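Geranyltranstransferase (Methylococcus capsulatus, PDB 3TS7) probably makes farnesyl diphosphate, a precursor in isoprenoid synthesis, as a magnesium-dependent prenyltransferase of the FPP/GGPP synthase family. Local coordinates at residues Ser45-Tyr59 against Leu72-Val84. Sequence-based numbering, arbitrary orientation.
With PO4 (phosphate ion), chain E; PO4 (phosphate ion), chain F.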
ATOM      1  N   SER B  45      12.675 -11.161  -1.650  1.00 48.23           N
ATOM      2  CA  SER B  45      12.986  -9.763  -1.880  1.00 46.11           C
ATOM      3  C   SER B  45      13.350  -8.989  -0.611  1.00 47.61           C
ATOM      4  O   SER B  45      14.204  -8.105  -0.655  1.00 44.69           O
ATOM      5  CB  SER B  45      11.837  -9.100  -2.610  1.00 46.38           C
ATOM      6  OG  SER B  45      11.685  -9.659  -3.902  1.00 45.34           O
ATOM      7  N   VAL B  46      12.730  -9.321   0.517  1.00 44.36           N
ATOM      8  CA  VAL B  46      12.966  -8.562   1.747  1.00 43.12           C
ATOM      9  C   VAL B  46      14.183  -9.033   2.539  1.00 46.00           C
ATOM     10  O   VAL B  46      14.949  -8.214   3.049  1.00 46.72           O
ATOM     11  CB  VAL B  46      11.713  -8.536   2.655  1.00 41.24           C
ATOM     12  CG1 VAL B  46      12.013  -7.928   4.029  1.00 35.90           C
ATOM     13  CG2 VAL B  46      10.635  -7.751   1.995  1.00 35.48           C
ATOM     14  N   LEU B  47      14.366 -10.345   2.636  1.00 42.94           N
ATOM     15  CA  LEU B  47      15.336 -10.893   3.568  1.00 48.44           C
ATOM     16  C   LEU B  47      16.678 -11.173   2.907  1.00 48.50           C
ATOM     17  O   LEU B  47      16.803 -11.099   1.682  1.00 52.87           O
ATOM     18  CB  LEU B  47      14.785 -12.158   4.238  1.00 50.67           C
ATOM     19  CG  LEU B  47      13.562 -11.984   5.132  1.00 51.21           C
ATOM     20  CD1 LEU B  47      13.022 -13.337   5.558  1.00 54.80           C
ATOM     21  CD2 LEU B  47      13.867 -11.099   6.355  1.00 39.86           C
ATOM     22  N   GLY B  48      17.675 -11.475   3.733  1.00 52.00           N
ATOM     23  CA  GLY B  48      19.020 -11.820   3.259  1.00 58.81           C
ATOM     24  C   GLY B  48      19.944 -10.627   3.073  1.00 65.79           C
ATOM     25  O   GLY B  48      20.884 -10.685   2.277  1.00 68.50           O
ATOM     26  N   GLY B  49      19.685  -9.545   3.803  1.00 64.17           N
ATOM     27  CA  GLY B  49      20.538  -8.361   3.744  1.00 65.65           C
ATOM     28  C   GLY B  49      20.068  -7.260   2.804  1.00 67.09           C
ATOM     29  O   GLY B  49      18.903  -7.210   2.392  1.00 68.08           O
ATOM     30  N   GLY B  50      21.007  -6.393   2.441  1.00 64.40           N
ATOM     31  CA  GLY B  50      20.703  -5.095   1.850  1.00 55.07           C
ATOM     32  C   GLY B  50      21.241  -4.079   2.836  1.00 54.67           C
ATOM     33  O   GLY B  50      21.519  -4.422   3.988  1.00 53.19           O
ATOM     34  N   LYS B  51      21.386  -2.831   2.402  1.00 52.77           N
ATOM     35  CA  LYS B  51      21.995  -1.803   3.250  1.00 47.91           C
ATOM     36  C   LYS B  51      21.156  -1.405   4.468  1.00 45.95           C
ATOM     37  O   LYS B  51      21.715  -0.976   5.481  1.00 47.73           O
ATOM     38  CB  LYS B  51      22.361  -0.568   2.425  1.00 48.25           C
ATOM     39  CG  LYS B  51      23.274  -0.856   1.241  1.00 62.02           C
ATOM     40  CD  LYS B  51      23.709   0.445   0.567  1.00 77.26           C
ATOM     41  CE  LYS B  51      24.019   0.238  -0.912  1.00 77.87           C
ATOM     42  NZ  LYS B  51      22.774   0.236  -1.733  1.00 77.72           N
ATOM     43  N   ARG B  52      19.832  -1.574   4.375  1.00 41.20           N
ATOM     44  CA  ARG B  52      18.881  -1.207   5.451  1.00 38.93           C
ATOM     45  C   ARG B  52      19.009   0.258   5.859  1.00 42.75           C
ATOM     46  O   ARG B  52      18.946   0.586   7.047  1.00 35.06           O
ATOM     47  CB  ARG B  52      19.006  -2.118   6.694  1.00 37.57           C
ATOM     48  CG  ARG B  52      19.054  -3.608   6.410  1.00 38.19           C
ATOM     49  CD  ARG B  52      17.788  -4.093   5.733  1.00 45.15           C
ATOM     50  NE  ARG B  52      17.695  -5.550   5.692  1.00 46.61           N
ATOM     51  CZ  ARG B  52      16.841  -6.231   4.928  1.00 44.17           C
ATOM     52  NH1 ARG B  52      15.999  -5.597   4.124  1.00 33.51           N
ATOM     53  NH2 ARG B  52      16.834  -7.557   4.961  1.00 47.11           N
ATOM     54  N   MET B  53      19.179   1.135   4.868  1.00 38.34           N
ATOM     55  CA  MET B  53      19.439   2.542   5.143  1.00 37.06           C
ATOM     56  C   MET B  53      18.275   3.179   5.897  1.00 38.06           C
ATOM     57  O   MET B  53      18.475   3.929   6.862  1.00 32.79           O
ATOM     58  CB  MET B  53      19.682   3.309   3.838  1.00 36.80           C
ATOM     59  CG  MET B  53      20.246   4.720   4.073  1.00 48.73           C
ATOM     60  SD  MET B  53      19.633   6.032   2.995  1.00 58.36           S
ATOM     61  CE  MET B  53      19.771   5.336   1.356  1.00 47.90           C
ATOM     62  N   ARG B  54      17.057   2.898   5.446  1.00 33.84           N
ATOM     63  CA  ARG B  54      15.889   3.493   6.098  1.00 31.51           C
ATOM     64  C   ARG B  54      15.663   3.038   7.559  1.00 30.99           C
ATOM     65  O   ARG B  54      15.393   3.892   8.409  1.00 36.70           O
ATOM     66  CB  ARG B  54      14.643   3.407   5.210  1.00 37.24           C
ATOM     67  CG  ARG B  54      14.760   4.286   3.984  1.00 35.82           C
ATOM     68  CD  ARG B  54      14.112   3.647   2.790  1.00 41.70           C
ATOM     69  NE  ARG B  54      14.520   4.316   1.561  1.00 39.61           N
ATOM     70  CZ  ARG B  54      15.562   3.963   0.826  1.00 33.82           C
ATOM     71  NH1 ARG B  54      15.838   4.644  -0.271  1.00 39.39           N
ATOM     72  NH2 ARG B  54      16.317   2.932   1.172  1.00 39.35           N
ATOM     73  N   PRO B  55      15.766   1.716   7.853  1.00 35.84           N
ATOM     74  CA  PRO B  55      15.786   1.250   9.244  1.00 37.07           C
ATOM     75  C   PRO B  55      16.912   1.833  10.080  1.00 33.69           C
ATOM     76  O   PRO B  55      16.690   2.143  11.242  1.00 37.43           O
ATOM     77  CB  PRO B  55      16.014  -0.259   9.096  1.00 34.24           C
ATOM     78  CG  PRO B  55      15.269  -0.579   7.867  1.00 39.44           C
ATOM     79  CD  PRO B  55      15.569   0.572   6.939  1.00 34.04           C
ATOM     80  N   LEU B  56      18.108   1.955   9.501  1.00 40.43           N
ATOM     81  CA  LEU B  56      19.240   2.553  10.230  1.00 38.56           C
ATOM     82  C   LEU B  56      18.897   3.972  10.637  1.00 35.93           C
ATOM     83  O   LEU B  56      19.107   4.347  11.786  1.00 31.11           O
ATOM     84  CB  LEU B  56      20.513   2.541   9.399  1.00 36.51           C
ATOM     85  CG  LEU B  56      21.201   1.195   9.186  1.00 45.33           C
ATOM     86  CD1 LEU B  56      22.309   1.340   8.150  1.00 46.16           C
ATOM     87  CD2 LEU B  56      21.727   0.635  10.481  1.00 41.15           C
ATOM     88  N   LEU B  57      18.330   4.742   9.707  1.00 34.37           N
ATOM     89  CA  LEU B  57      17.825   6.071  10.037  1.00 33.99           C
ATOM     90  C   LEU B  57      16.778   6.040  11.145  1.00 36.44           C
ATOM     91  O   LEU B  57      16.816   6.875  12.029  1.00 33.71           O
ATOM     92  CB  LEU B  57      17.245   6.760   8.806  1.00 35.67           C
ATOM     93  CG  LEU B  57      18.318   7.245   7.832  1.00 44.36           C
ATOM     94  CD1 LEU B  57      17.667   7.597   6.506  1.00 33.18           C
ATOM     95  CD2 LEU B  57      19.055   8.440   8.432  1.00 41.71           C
ATOM     96  N   THR B  58      15.840   5.088  11.100  1.00 31.07           N
ATOM     97  CA  THR B  58      14.849   4.974  12.177  1.00 31.11           C
ATOM     98  C   THR B  58      15.523   4.656  13.532  1.00 28.88           C
ATOM     99  O   THR B  58      15.285   5.350  14.523  1.00 33.75           O
ATOM    100  CB  THR B  58      13.760   3.924  11.844  1.00 32.10           C
ATOM    101  OG1 THR B  58      13.120   4.296  10.611  1.00 30.79           O
ATOM    102  CG2 THR B  58      12.708   3.891  12.944  1.00 30.71           C
ATOM    103  N   TYR B  59      16.363   3.627  13.554  1.00 28.91           N
ATOM    104  CA  TYR B  59      17.024   3.227  14.792  1.00 36.58           C
ATOM    105  C   TYR B  59      17.975   4.324  15.297  1.00 36.69           C
ATOM    106  O   TYR B  59      17.981   4.639  16.481  1.00 32.41           O
ATOM    107  CB  TYR B  59      17.774   1.906  14.613  1.00 40.14           C
ATOM    108  CG  TYR B  59      16.895   0.656  14.497  1.00 37.16           C
ATOM    109  CD1 TYR B  59      15.932   0.345  15.467  1.00 39.86           C
ATOM    110  CD2 TYR B  59      17.070  -0.228  13.434  1.00 39.80           C
ATOM    111  CE1 TYR B  59      15.148  -0.822  15.358  1.00 38.43           C
ATOM    112  CE2 TYR B  59      16.305  -1.378  13.315  1.00 42.35           C
ATOM    113  CZ  TYR B  59      15.352  -1.670  14.281  1.00 39.57           C
ATOM    114  OH  TYR B  59      14.620  -2.821  14.116  1.00 41.77           O
ATOM    115  N   LEU B  72      10.702   0.818  18.049  1.00 34.03           N
ATOM    116  CA  LEU B  72      11.154   1.224  16.717  1.00 37.29           C
ATOM    117  C   LEU B  72      11.227   0.088  15.721  1.00 34.96           C
ATOM    118  O   LEU B  72      11.271   0.357  14.537  1.00 35.00           O
ATOM    119  CB  LEU B  72      12.525   1.922  16.786  1.00 34.87           C
ATOM    120  CG  LEU B  72      12.641   3.182  17.655  1.00 38.51           C
ATOM    121  CD1 LEU B  72      14.094   3.559  17.791  1.00 45.19           C
ATOM    122  CD2 LEU B  72      11.823   4.354  17.131  1.00 37.78           C
ATOM    123  N   ASP B  73      11.223  -1.165  16.193  1.00 34.89           N
ATOM    124  CA  ASP B  73      11.218  -2.322  15.312  1.00 36.18           C
ATOM    125  C   ASP B  73      10.091  -2.285  14.271  1.00 35.25           C
ATOM    126  O   ASP B  73      10.351  -2.465  13.094  1.00 39.34           O
ATOM    127  CB  ASP B  73      11.153  -3.636  16.104  1.00 38.44           C
ATOM    128  CG  ASP B  73      12.421  -3.914  16.899  1.00 45.81           C
ATOM    129  OD1 ASP B  73      13.534  -3.665  16.398  1.00 47.84           O
ATOM    130  OD2 ASP B  73      12.306  -4.402  18.032  1.00 41.22           O
ATOM    131  N   GLY B  74       8.864  -2.041  14.725  1.00 37.59           N
ATOM    132  CA  GLY B  74       7.691  -1.939  13.865  1.00 36.07           C
ATOM    133  C   GLY B  74       7.812  -0.866  12.796  1.00 38.03           C
ATOM    134  O   GLY B  74       7.739  -1.187  11.610  1.00 35.16           O
ATOM    135  N   PRO B  75       8.038   0.405  13.204  1.00 37.23           N
ATOM    136  CA  PRO B  75       8.233   1.463  12.199  1.00 34.72           C
ATOM    137  C   PRO B  75       9.418   1.223  11.266  1.00 31.90           C
ATOM    138  O   PRO B  75       9.306   1.536  10.086  1.00 37.28           O
ATOM    139  CB  PRO B  75       8.428   2.707  13.056  1.00 32.64           C
ATOM    140  CG  PRO B  75       7.619   2.434  14.241  1.00 33.72           C
ATOM    141  CD  PRO B  75       7.906   0.997  14.547  1.00 27.69           C
ATOM    142  N   ALA B  76      10.507   0.622  11.757  1.00 32.18           N
ATOM    143  CA  ALA B  76      11.669   0.324  10.903  1.00 31.64           C
ATOM    144  C   ALA B  76      11.329  -0.708   9.833  1.00 38.75           C
ATOM    145  O   ALA B  76      11.709  -0.542   8.677  1.00 38.61           O
ATOM    146  CB  ALA B  76      12.888  -0.119  11.716  1.00 28.75           C
ATOM    147  N   CYS B  77      10.602  -1.761  10.215  1.00 35.74           N
ATOM    148  CA  CYS B  77      10.133  -2.755   9.249  1.00 33.94           C
ATOM    149  C   CYS B  77       9.148  -2.184   8.242  1.00 26.30           C
ATOM    150  O   CYS B  77       9.180  -2.594   7.096  1.00 33.55           O
ATOM    151  CB  CYS B  77       9.447  -3.929   9.955  1.00 40.59           C
ATOM    152  SG  CYS B  77      10.563  -4.921  10.922  1.00 43.19           S
ATOM    153  N   ALA B  78       8.252  -1.297   8.708  1.00 32.40           N
ATOM    154  CA  ALA B  78       7.225  -0.661   7.876  1.00 32.82           C
ATOM    155  C   ALA B  78       7.857   0.133   6.753  1.00 36.97           C
ATOM    156  O   ALA B  78       7.440  -0.006   5.598  1.00 31.30           O
ATOM    157  CB  ALA B  78       6.310   0.246   8.704  1.00 30.91           C
ATOM    158  N   VAL B  79       8.867   0.955   7.075  1.00 29.85           N
ATOM    159  CA  VAL B  79       9.530   1.725   6.005  1.00 37.69           C
ATOM    160  C   VAL B  79      10.324   0.839   5.074  1.00 28.62           C
ATOM    161  O   VAL B  79      10.393   1.120   3.888  1.00 36.18           O
ATOM    162  CB  VAL B  79      10.413   2.927   6.495  1.00 30.63           C
ATOM    163  CG1 VAL B  79       9.551   4.031   7.039  1.00 39.61           C
ATOM    164  CG2 VAL B  79      11.474   2.481   7.511  1.00 34.33           C
ATOM    165  N   GLU B  80      10.906  -0.240   5.599  1.00 34.17           N
ATOM    166  CA  GLU B  80      11.668  -1.163   4.767  1.00 30.47           C
ATOM    167  C   GLU B  80      10.783  -1.991   3.824  1.00 40.36           C
ATOM    168  O   GLU B  80      11.195  -2.276   2.687  1.00 36.63           O
ATOM    169  CB  GLU B  80      12.548  -2.087   5.621  1.00 32.38           C
ATOM    170  CG  GLU B  80      13.519  -2.965   4.839  1.00 35.70           C
ATOM    171  CD  GLU B  80      14.642  -2.185   4.149  1.00 45.62           C
ATOM    172  OE1 GLU B  80      15.566  -2.818   3.598  1.00 44.67           O
ATOM    173  OE2 GLU B  80      14.615  -0.942   4.147  1.00 39.96           O
ATOM    174  N   PHE B  81       9.590  -2.370   4.299  1.00 36.87           N
ATOM    175  CA  PHE B  81       8.601  -3.055   3.459  1.00 33.26           C
ATOM    176  C   PHE B  81       8.227  -2.176   2.263  1.00 35.85           C
ATOM    177  O   PHE B  81       8.209  -2.657   1.129  1.00 37.46           O
ATOM    178  CB  PHE B  81       7.326  -3.424   4.253  1.00 29.69           C
ATOM    179  CG  PHE B  81       7.477  -4.630   5.169  1.00 31.77           C
ATOM    180  CD1 PHE B  81       8.472  -5.584   4.957  1.00 30.09           C
ATOM    181  CD2 PHE B  81       6.560  -4.847   6.199  1.00 42.03           C
ATOM    182  CE1 PHE B  81       8.583  -6.723   5.800  1.00 36.28           C
ATOM    183  CE2 PHE B  81       6.669  -5.974   7.048  1.00 35.23           C
ATOM    184  CZ  PHE B  81       7.687  -6.901   6.847  1.00 35.25           C
ATOM    185  N   ILE B  82       7.946  -0.895   2.530  1.00 30.56           N
ATOM    186  CA  ILE B  82       7.604   0.066   1.486  1.00 34.91           C
ATOM    187  C   ILE B  82       8.742   0.171   0.485  1.00 35.36           C
ATOM    188  O   ILE B  82       8.510   0.027  -0.721  1.00 36.48           O
ATOM    189  CB  ILE B  82       7.241   1.467   2.041  1.00 33.09           C
ATOM    190  CG1 ILE B  82       5.953   1.426   2.869  1.00 35.78           C
ATOM    191  CG2 ILE B  82       7.033   2.469   0.910  1.00 34.01           C
ATOM    192  CD1 ILE B  82       4.677   1.095   2.074  1.00 42.56           C
ATOM    193  N   HIS B  83       9.960   0.374   0.990  1.00 35.45           N
ATOM    194  CA  HIS B  83      11.170   0.457   0.142  1.00 35.55           C
ATOM    195  C   HIS B  83      11.296  -0.761  -0.784  1.00 40.39           C
ATOM    196  O   HIS B  83      11.431  -0.608  -2.000  1.00 40.79           O
ATOM    197  CB  HIS B  83      12.423   0.627   1.009  1.00 33.37           C
ATOM    198  CG  HIS B  83      13.710   0.491   0.253  1.00 39.71           C
ATOM    199  ND1 HIS B  83      14.075   1.357  -0.757  1.00 40.54           N
ATOM    200  CD2 HIS B  83      14.708  -0.418   0.347  1.00 38.82           C
ATOM    201  CE1 HIS B  83      15.233   0.976  -1.264  1.00 34.39           C
ATOM    202  NE2 HIS B  83      15.645  -0.091  -0.604  1.00 41.32           N
ATOM    203  N   VAL B  84      11.204  -1.963  -0.211  1.00 38.46           N
ATOM    204  CA  VAL B  84      11.307  -3.203  -0.994  1.00 41.39           C
ATOM    205  C   VAL B  84      10.179  -3.346  -2.028  1.00 36.87           C
ATOM    206  O   VAL B  84      10.439  -3.679  -3.180  1.00 41.23           O
ATOM    207  CB  VAL B  84      11.451  -4.468  -0.107  1.00 41.54           C
ATOM    208  CG1 VAL B  84      11.384  -5.759  -0.959  1.00 39.15           C
ATOM    209  CG2 VAL B  84      12.782  -4.430   0.657  1.00 39.71           C
TER
HETATM  210  P   PO4 E 323      19.223   2.604  -1.386  1.00 76.11           P
HETATM  211  O1  PO4 E 323      18.636   1.398  -2.087  1.00 77.88           O
HETATM  212  O2  PO4 E 323      19.585   2.267   0.040  1.00 77.28           O
HETATM  213  O3  PO4 E 323      20.475   3.034  -2.098  1.00 70.24           O
HETATM  214  O4  PO4 E 323      18.204   3.717  -1.411  1.00 62.99           O
HETATM  215  P   PO4 F 324      18.875  -1.703  -0.702  1.00 79.55           P
HETATM  216  O1  PO4 F 324      17.764  -1.583   0.308  1.00 78.79           O
HETATM  217  O2  PO4 F 324      19.963  -0.714  -0.369  1.00 95.65           O
HETATM  218  O3  PO4 F 324      19.463  -3.092  -0.648  1.00 88.82           O
HETATM  219  O4  PO4 F 324      18.322  -1.437  -2.076  1.00 77.12           O
HETATM  220  O   HOH W   1      18.151  -2.345   2.549  1.00 42.44           O
HETATM  221  O   HOH W   2      16.210   0.955   3.257  1.00 34.01           O
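R52 reaches E80 through a salt bridge: NH1 lies 2.9 Å from E80 OE1, which sits in the guanidinium plane, the N-H...O angle is 161°, and OE1 accepts with its anti lone pair. The same guanidinium grips V46 O end-on with NH1 and NH2, the latter at 2.8 Å, while E21 of helix 5-27 pairs with NH2. Replaced by an alanine, R52 would probably leave the E80 carboxylate without its charged mate and the V46 carbonyl without both donors, with loop 47-51 less firmly tied. E80 OE2 meets P55 CD and accepts from a water that also bonds R54 N and NH2.

The R54 guanidinium lies flat on the H83 ring, centres 3.8 Å apart and planes 10° apart. A bend at chi2 helps to lay it over the ring, and NH1 gives a 164° bond to one phosphate; H83 NE2 donates to O1 of the second at 2.7 Å, and K51 NZ to O2 of that same ion at 3.3 Å.

Farther along the antiparallel helices 53-59 and 73-84, A76 CB makes a CH-pi contact with one face of Y59, whose OH donates to D73 OD1 (2.7 Å); R19 also pairs with this carboxylate.

Lysine, arginine and histidine thus face two phosphate ions, probably from the crystallisation liquor, an arrangement consistent with the diphosphate-binding pocket of the all-helical prenyl synthase fold.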